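Evasin-3 (Rhipicephalus sanguineus, PDB 6I31) binds and neutralises host CXC chemokines, among them CXCL8, whose dimerisation and interaction with CXCR2 it blocks. Local coordinates at residues Asp15-Val20 with Tyr51-Asn56; Cys26-Asn31 with Gln44-His49. All coordinates share one frame; numbering follows the deposited sequence.

Both contacts are antiparallel pairings with the long strand 47-55 of this small knottin. Interaction 1 pairs its later part with strand 17-22, and interaction 2 pairs its start with strand 24-27. Their centres lie about 21 Å apart in the same sheet. Interaction 1 is a surface contact. It has four regular backbone bonds, apolar side chains on both faces of the two strands and a water bridge between D18 and N56, the latter's side chain close to a bound cadmium ion. Interaction 2 is smaller and partly buried. Its backbone bonds are less regular, C26 belongs to a disulfide, and a turn follows at T27. Interaction 2 lies between the segments of interaction 1 in sequence.

Interaction 1. Residues Asp15-Val20 with Tyr51-Asn56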
ATOM      1  N   ASP A  15      -0.555  12.343   9.183  1.00 36.38           N
ATOM      2  CA  ASP A  15       0.892  12.302   9.293  1.00 36.98           C
ATOM      3  C   ASP A  15       1.390  11.021   9.941  1.00 37.74           C
ATOM      4  O   ASP A  15       2.602  10.835  10.044  1.00 37.17           O
ATOM      5  CB  ASP A  15       1.440  13.562   9.997  1.00 41.98           C
ATOM      6  CG  ASP A  15       0.817  13.926  11.342  1.00 65.77           C
ATOM      7  OD1 ASP A  15      -0.076  13.181  11.812  1.00 67.74           O
ATOM      8  OD2 ASP A  15       1.214  14.965  11.916  1.00 76.91           O
ATOM      9  N   ASN A  16       0.469  10.141  10.375  1.00 33.54           N
ATOM     10  CA  ASN A  16       0.866   8.852  10.950  1.00 33.50           C
ATOM     11  C   ASN A  16       0.922   7.759   9.897  1.00 34.20           C
ATOM     12  O   ASN A  16       1.367   6.662  10.233  1.00 34.25           O
ATOM     13  CB  ASN A  16      -0.114   8.406  12.051  1.00 32.16           C
ATOM     14  CG  ASN A  16      -0.198   9.316  13.229  1.00 45.07           C
ATOM     15  OD1 ASN A  16       0.760  10.009  13.587  1.00 36.38           O
ATOM     16  ND2 ASN A  16      -1.348   9.305  13.870  1.00 40.25           N
ATOM     17  N   PHE A  17       0.469   8.026   8.656  1.00 26.57           N
ATOM     18  CA  PHE A  17       0.336   6.975   7.644  1.00 25.57           C
ATOM     19  C   PHE A  17       1.150   7.146   6.398  1.00 27.85           C
ATOM     20  O   PHE A  17       1.308   8.254   5.896  1.00 28.03           O
ATOM     21  CB  PHE A  17      -1.150   6.772   7.259  1.00 25.31           C
ATOM     22  CG  PHE A  17      -1.988   6.377   8.441  1.00 27.27           C
ATOM     23  CD1 PHE A  17      -1.909   5.096   8.973  1.00 29.23           C
ATOM     24  CD2 PHE A  17      -2.861   7.284   9.029  1.00 30.52           C
ATOM     25  CE1 PHE A  17      -2.666   4.736  10.090  1.00 31.17           C
ATOM     26  CE2 PHE A  17      -3.591   6.935  10.167  1.00 34.08           C
ATOM     27  CZ  PHE A  17      -3.487   5.667  10.693  1.00 31.68           C
ATOM     28  N   ASP A  18       1.711   6.033   5.933  1.00 23.62           N
ATOM     29  CA  ASP A  18       2.525   5.972   4.729  1.00 23.88           C
ATOM     30  C   ASP A  18       1.886   5.070   3.673  1.00 27.37           C
ATOM     31  O   ASP A  18       1.164   4.144   4.008  1.00 24.96           O
ATOM     32  CB  ASP A  18       3.939   5.436   5.062  1.00 26.39           C
ATOM     33  CG  ASP A  18       4.766   6.356   5.958  1.00 40.19           C
ATOM     34  OD1 ASP A  18       4.537   7.592   5.919  1.00 41.79           O
ATOM     35  OD2 ASP A  18       5.635   5.837   6.708  1.00 40.12           O
ATOM     36  N   VAL A  19       2.150   5.353   2.391  1.00 23.88           N
ATOM     37  CA  VAL A  19       1.675   4.485   1.302  1.00 23.25           C
ATOM     38  C   VAL A  19       2.817   3.529   0.985  1.00 27.63           C
ATOM     39  O   VAL A  19       3.958   3.963   0.840  1.00 29.33           O
ATOM     40  CB  VAL A  19       1.245   5.277   0.030  1.00 27.28           C
ATOM     41  CG1 VAL A  19       0.849   4.321  -1.096  1.00 26.67           C
ATOM     42  CG2 VAL A  19       0.091   6.235   0.336  1.00 27.73           C
ATOM     43  N   VAL A  20       2.523   2.255   0.864  1.00 24.59           N
ATOM     44  CA  VAL A  20       3.543   1.268   0.546  1.00 26.37           C
ATOM     45  C   VAL A  20       3.035   0.361  -0.571  1.00 30.73           C
ATOM     46  O   VAL A  20       1.825   0.270  -0.804  1.00 27.04           O
ATOM     47  CB  VAL A  20       4.040   0.454   1.787  1.00 30.35           C
ATOM     48  CG1 VAL A  20       4.641   1.363   2.867  1.00 30.46           C
ATOM     49  CG2 VAL A  20       2.924  -0.416   2.371  1.00 29.47           C
ATOM     50  N   TYR A  51      -1.184  -0.456  -4.203  1.00 22.00           N
ATOM     51  CA  TYR A  51      -0.562   0.125  -3.013  1.00 21.05           C
ATOM     52  C   TYR A  51      -1.483  -0.071  -1.829  1.00 23.55           C
ATOM     53  O   TYR A  51      -2.661  -0.337  -2.027  1.00 22.78           O
ATOM     54  CB  TYR A  51      -0.307   1.618  -3.191  1.00 20.44           C
ATOM     55  CG  TYR A  51       0.558   1.943  -4.384  1.00 24.18           C
ATOM     56  CD1 TYR A  51       1.931   1.694  -4.367  1.00 28.19           C
ATOM     57  CD2 TYR A  51       0.004   2.468  -5.542  1.00 23.95           C
ATOM     58  CE1 TYR A  51       2.732   1.959  -5.487  1.00 29.13           C
ATOM     59  CE2 TYR A  51       0.798   2.759  -6.658  1.00 25.26           C
ATOM     60  CZ  TYR A  51       2.157   2.484  -6.630  1.00 31.90           C
ATOM     61  OH  TYR A  51       2.933   2.764  -7.732  1.00 36.73           O
ATOM     62  N   LYS A  52      -0.994   0.231  -0.634  1.00 21.11           N
ATOM     63  CA  LYS A  52      -1.793   0.169   0.605  1.00 19.93           C
ATOM     64  C   LYS A  52      -1.254   1.162   1.605  1.00 22.32           C
ATOM     65  O   LYS A  52      -0.114   1.623   1.484  1.00 20.64           O
ATOM     66  CB  LYS A  52      -1.862  -1.262   1.194  1.00 21.88           C
ATOM     67  CG  LYS A  52      -0.481  -1.773   1.631  1.00 20.78           C
ATOM     68  CD  LYS A  52      -0.538  -3.226   2.171  1.00 24.92           C
ATOM     69  CE  LYS A  52       0.896  -3.732   2.317  1.00 33.49           C
ATOM     70  NZ  LYS A  52       0.931  -5.187   2.659  1.00 40.15           N
ATOM     71  N   ILE A  53      -2.090   1.530   2.564  1.00 17.92           N
ATOM     72  CA  ILE A  53      -1.753   2.491   3.584  1.00 18.03           C
ATOM     73  C   ILE A  53      -1.447   1.757   4.859  1.00 18.13           C
ATOM     74  O   ILE A  53      -2.237   0.929   5.317  1.00 19.01           O
ATOM     75  CB  ILE A  53      -2.890   3.493   3.787  1.00 21.09           C
ATOM     76  CG1 ILE A  53      -3.289   4.155   2.413  1.00 22.71           C
ATOM     77  CG2 ILE A  53      -2.500   4.515   4.841  1.00 20.88           C
ATOM     78  CD1 ILE A  53      -4.462   5.093   2.550  1.00 28.43           C
ATOM     79  N   ILE A  54      -0.301   2.089   5.462  1.00 17.64           N
ATOM     80  CA  ILE A  54       0.057   1.492   6.745  1.00 18.49           C
ATOM     81  C   ILE A  54       0.501   2.579   7.690  1.00 21.55           C
ATOM     82  O   ILE A  54       0.908   3.674   7.260  1.00 21.20           O
ATOM     83  CB  ILE A  54       1.151   0.347   6.581  1.00 21.41           C
ATOM     84  CG1 ILE A  54       2.484   0.856   5.970  1.00 22.18           C
ATOM     85  CG2 ILE A  54       0.607  -0.836   5.748  1.00 22.33           C
ATOM     86  CD1 ILE A  54       3.534   1.354   6.995  1.00 30.28           C
ATOM     87  N   GLY A  55       0.436   2.257   8.961  1.00 19.07           N
ATOM     88  CA  GLY A  55       0.966   3.084  10.033  1.00 19.68           C
ATOM     89  C   GLY A  55       2.036   2.274  10.737  1.00 22.69           C
ATOM     90  O   GLY A  55       1.851   1.082  10.970  1.00 21.95           O
ATOM     91  N   ASN A  56       3.138   2.896  11.122  1.00 18.35           N
ATOM     92  CA  ASN A  56       4.166   2.184  11.846  1.00 20.20           C
ATOM     93  C   ASN A  56       3.943   2.296  13.325  1.00 24.93           C
ATOM     94  O   ASN A  56       3.654   3.378  13.830  1.00 24.57           O
ATOM     95  CB  ASN A  56       5.534   2.820  11.539  1.00 20.20           C
ATOM     96  CG  ASN A  56       6.044   2.385  10.211  1.00 32.20           C
ATOM     97  OD1 ASN A  56       6.573   1.283  10.071  1.00 28.96           O
ATOM     98  ND2 ASN A  56       5.888   3.245   9.214  1.00 26.15           N
TER
HETATM   99  O   HOH W   1       6.902   3.412   6.439  1.00 32.48           O
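Strands 17-22 and 47-55 pair antiparallel here, in the beta sheet of the evasin knottin. D18 with I54 and V20 with K52 are hydrogen-bonded pairs, and V19 with I53 between them is a non-hydrogen-bonded pair. D18 N donates to I54 O at 2.8 Å in a nearly straight bond. I54 N returns a bond to D18 O. V20 N likewise donates to K52 O, and K52 N to V20 O; the latter bond is more bent, at 154°. V19 CA makes a CA-H...O contact with K52 O, and I53 CA with D18 O.

F17, V19 and I53 share one face of the sheet. F17 CB meets I53 CG2 at 3.6 Å, and the two side chains cross at about a right angle. I54 O lies at the edge of the F17 ring. V19 CG1 is anti to the backbone N (chi1 176°) and rests 3.6 Å from Y51 CB. V20 O sits at the edge of the Y51 ring.

D18, V20, K52 and I54 point to the other face. V20 CG1 touches I54 CG1 at 3.8 Å. V20 CG2 packs on K52 CG at 3.7 Å, and K52 CE also comes near it. K52 CG lies between its own backbone N and carbonyl carbon, against V20 CG2, and beyond it the chain is extended.

Y51 has backbone hydrogen bonds with F38, which join strand 47-55 to strand 38-40. At the other end the side chain of N56 is about 5 Å from a bound cadmium ion, whose site is formed by L57 and E60. The D18 carboxylate and the N56 amide are turned 60° apart and do not bond directly. A water joins them: it donates to D18 OD2 at 2.7 Å and accepts from N56 ND2 at 3.0 Å.

Interaction 2. Residues Cys26-Asn31 with Gln44-His49; sequences CTSGQN and QNKKGH
K46 O is gripped by two groups of S28. S28 N donates to K46 O at 2.9 Å, and S28 OG adds a weak bond to the same oxygen at 3.4 Å. OG reaches it from between the backbone N and the carbonyl carbon (chi1 54°). C26 and G48 form an antiparallel hydrogen-bonded pair. G48 N to C26 O is 2.9 Å and nearly straight, at 175°. The return bond from C26 N to G48 O is longer, at 3.2 Å, and its donor stands above the carbonyl plane.

T27 and K47 are a non-hydrogen-bonded pair. Their side chains lie side by side, with T27 CG2 3.8 Å from K47 CG. T27 starts a type II turn that ends at Q30, and Q30 NE2 donates to T27 OG1 at 2.8 Å. An alanine in place of T27 would lack OG1 and CG2; the Q30 amide, poorly ordered, would probably be freer to turn, with a gap beside K47 CG.

C26 SG lies 3.3 Å from H49 C. Its disulfide with C39, one of three in this knottin scaffold, links strand 24-27 to strand 38-40. Both pair with strand 47-55, where H49 has backbone hydrogen bonds with G40.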
ATOM      1  N   CYS A  26      -1.775  -3.525 -11.851  1.00 29.11           N
ATOM      2  CA  CYS A  26      -3.217  -3.439 -11.953  1.00 28.17           C
ATOM      3  C   CYS A  26      -3.593  -2.511 -13.092  1.00 33.25           C
ATOM      4  O   CYS A  26      -2.782  -1.693 -13.545  1.00 30.34           O
ATOM      5  CB  CYS A  26      -3.772  -2.936 -10.629  1.00 28.08           C
ATOM      6  SG  CYS A  26      -3.029  -1.375 -10.108  1.00 31.63           S
ATOM      7  N   THR A  27      -4.823  -2.650 -13.576  1.00 33.14           N
ATOM      8  CA  THR A  27      -5.363  -1.770 -14.612  1.00 33.88           C
ATOM      9  C   THR A  27      -6.654  -1.227 -14.060  1.00 41.50           C
ATOM     10  O   THR A  27      -7.371  -1.958 -13.377  1.00 42.63           O
ATOM     11  CB  THR A  27      -5.596  -2.514 -15.931  1.00 42.84           C
ATOM     12  OG1 THR A  27      -6.620  -3.481 -15.713  1.00 55.62           O
ATOM     13  CG2 THR A  27      -4.343  -3.199 -16.443  1.00 36.12           C
ATOM     14  N   SER A  28      -6.957   0.040 -14.354  1.00 40.09           N
ATOM     15  CA  SER A  28      -8.176   0.708 -13.929  1.00 42.52           C
ATOM     16  C   SER A  28      -9.412  -0.011 -14.486  1.00 55.05           C
ATOM     17  O   SER A  28      -9.370  -0.547 -15.608  1.00 55.04           O
ATOM     18  CB  SER A  28      -8.184   2.144 -14.447  1.00 44.27           C
ATOM     19  OG  SER A  28      -7.993   2.137 -15.852  1.00 51.04           O
ATOM     20  N   GLY A  29     -10.494   0.007 -13.710  1.00 56.03           N
ATOM     21  CA  GLY A  29     -11.762  -0.587 -14.124  1.00 59.36           C
ATOM     22  C   GLY A  29     -11.930  -2.036 -13.732  1.00 67.70           C
ATOM     23  O   GLY A  29     -13.050  -2.466 -13.449  1.00 69.93           O
ATOM     24  N   GLN A  30     -10.819  -2.799 -13.719  1.00 64.41           N
ATOM     25  CA  GLN A  30     -10.802  -4.207 -13.328  1.00 65.55           C
ATOM     26  C   GLN A  30     -10.559  -4.260 -11.818  1.00 69.25           C
ATOM     27  O   GLN A  30      -9.705  -3.523 -11.325  1.00 68.67           O
ATOM     28  CB  GLN A  30      -9.686  -4.970 -14.077  1.00 67.25           C
ATOM     29  CG  GLN A  30      -9.742  -4.826 -15.601  1.00 85.72           C
ATOM     30  CD  GLN A  30      -9.073  -5.966 -16.333  1.00108.15           C
ATOM     31  OE1 GLN A  30      -9.732  -6.871 -16.857  1.00107.28           O
ATOM     32  NE2 GLN A  30      -7.749  -5.945 -16.404  1.00 96.52           N
ATOM     33  N   ASN A  31     -11.305  -5.089 -11.067  1.00 65.86           N
ATOM     34  CA  ASN A  31     -11.063  -5.174  -9.618  1.00 63.66           C
ATOM     35  C   ASN A  31      -9.848  -6.086  -9.386  1.00 60.63           C
ATOM     36  O   ASN A  31      -9.982  -7.211  -8.915  1.00 60.71           O
ATOM     37  CB  ASN A  31     -12.321  -5.633  -8.857  1.00 68.80           C
ATOM     38  CG  ASN A  31     -13.009  -4.541  -8.053  1.00 99.82           C
ATOM     39  OD1 ASN A  31     -12.797  -3.335  -8.250  1.00 92.44           O
ATOM     40  ND2 ASN A  31     -13.866  -4.945  -7.127  1.00 95.03           N
ATOM     41  N   GLN A  44      -3.933   9.988 -16.607  1.00 23.13           N
ATOM     42  CA  GLN A  44      -4.875   9.272 -17.473  1.00 23.33           C
ATOM     43  C   GLN A  44      -4.415   7.829 -17.849  1.00 27.14           C
ATOM     44  O   GLN A  44      -5.100   7.156 -18.612  1.00 25.73           O
ATOM     45  CB  GLN A  44      -5.168  10.100 -18.744  1.00 24.75           C
ATOM     46  CG  GLN A  44      -6.091  11.308 -18.475  1.00 28.32           C
ATOM     47  CD  GLN A  44      -7.426  10.918 -17.858  1.00 42.66           C
ATOM     48  OE1 GLN A  44      -8.280  10.343 -18.508  1.00 44.65           O
ATOM     49  NE2 GLN A  44      -7.631  11.194 -16.580  1.00 35.01           N
ATOM     50  N   ASN A  45      -3.287   7.364 -17.293  1.00 23.82           N
ATOM     51  CA  ASN A  45      -2.781   6.013 -17.553  1.00 25.17           C
ATOM     52  C   ASN A  45      -3.785   4.971 -17.123  1.00 27.93           C
ATOM     53  O   ASN A  45      -4.419   5.142 -16.074  1.00 25.99           O
ATOM     54  CB  ASN A  45      -1.440   5.785 -16.813  1.00 25.64           C
ATOM     55  CG  ASN A  45      -0.330   6.588 -17.449  1.00 37.44           C
ATOM     56  OD1 ASN A  45       0.105   7.639 -16.985  1.00 35.44           O
ATOM     57  ND2 ASN A  45       0.122   6.136 -18.559  1.00 32.50           N
ATOM     58  N   LYS A  46      -3.990   3.934 -17.951  1.00 26.21           N
ATOM     59  CA  LYS A  46      -4.896   2.833 -17.582  1.00 26.05           C
ATOM     60  C   LYS A  46      -4.153   1.833 -16.687  1.00 29.11           C
ATOM     61  O   LYS A  46      -4.812   1.065 -15.988  1.00 29.32           O
ATOM     62  CB  LYS A  46      -5.421   2.075 -18.834  1.00 31.80           C
ATOM     63  CG  LYS A  46      -6.433   2.850 -19.688  1.00 41.79           C
ATOM     64  CD  LYS A  46      -6.852   2.013 -20.911  1.00 47.18           C
ATOM     65  CE  LYS A  46      -7.804   2.740 -21.836  1.00 31.90           C
ATOM     66  NZ  LYS A  46      -8.123   1.916 -23.028  1.00 56.00           N
ATOM     67  N   LYS A  47      -2.803   1.775 -16.746  1.00 24.44           N
ATOM     68  CA  LYS A  47      -2.026   0.775 -15.989  1.00 25.16           C
ATOM     69  C   LYS A  47      -1.234   1.404 -14.855  1.00 28.05           C
ATOM     70  O   LYS A  47      -0.651   2.476 -15.024  1.00 25.71           O
ATOM     71  CB  LYS A  47      -1.085  -0.000 -16.925  1.00 30.26           C
ATOM     72  CG  LYS A  47      -1.829  -0.851 -17.987  1.00 40.12           C
ATOM     73  CD  LYS A  47      -0.903  -1.663 -18.942  1.00 46.24           C
ATOM     74  CE  LYS A  47      -0.445  -0.841 -20.123  1.00 41.85           C
ATOM     75  NZ  LYS A  47       0.138  -1.662 -21.243  1.00 39.27           N
ATOM     76  N   GLY A  48      -1.224   0.728 -13.716  1.00 26.87           N
ATOM     77  CA  GLY A  48      -0.526   1.206 -12.531  1.00 25.23           C
ATOM     78  C   GLY A  48      -0.098   0.070 -11.626  1.00 27.73           C
ATOM     79  O   GLY A  48       0.210  -1.031 -12.090  1.00 25.59           O
ATOM     80  N   HIS A  49      -0.023   0.352 -10.330  1.00 24.76           N
ATOM     81  CA  HIS A  49       0.409  -0.631  -9.342  1.00 25.65           C
ATOM     82  C   HIS A  49      -0.486  -0.591  -8.134  1.00 26.99           C
ATOM     83  O   HIS A  49      -1.111   0.433  -7.855  1.00 25.18           O
ATOM     84  CB  HIS A  49       1.850  -0.350  -8.910  1.00 28.06           C
ATOM     85  CG  HIS A  49       2.807  -0.501 -10.034  1.00 34.43           C
ATOM     86  ND1 HIS A  49       3.102   0.556 -10.861  1.00 37.42           N
ATOM     87  CD2 HIS A  49       3.423  -1.609 -10.498  1.00 38.14           C
ATOM     88  CE1 HIS A  49       3.920   0.075 -11.770  1.00 38.18           C
ATOM     89  NE2 HIS A  49       4.159  -1.212 -11.574  1.00 39.12           N
TER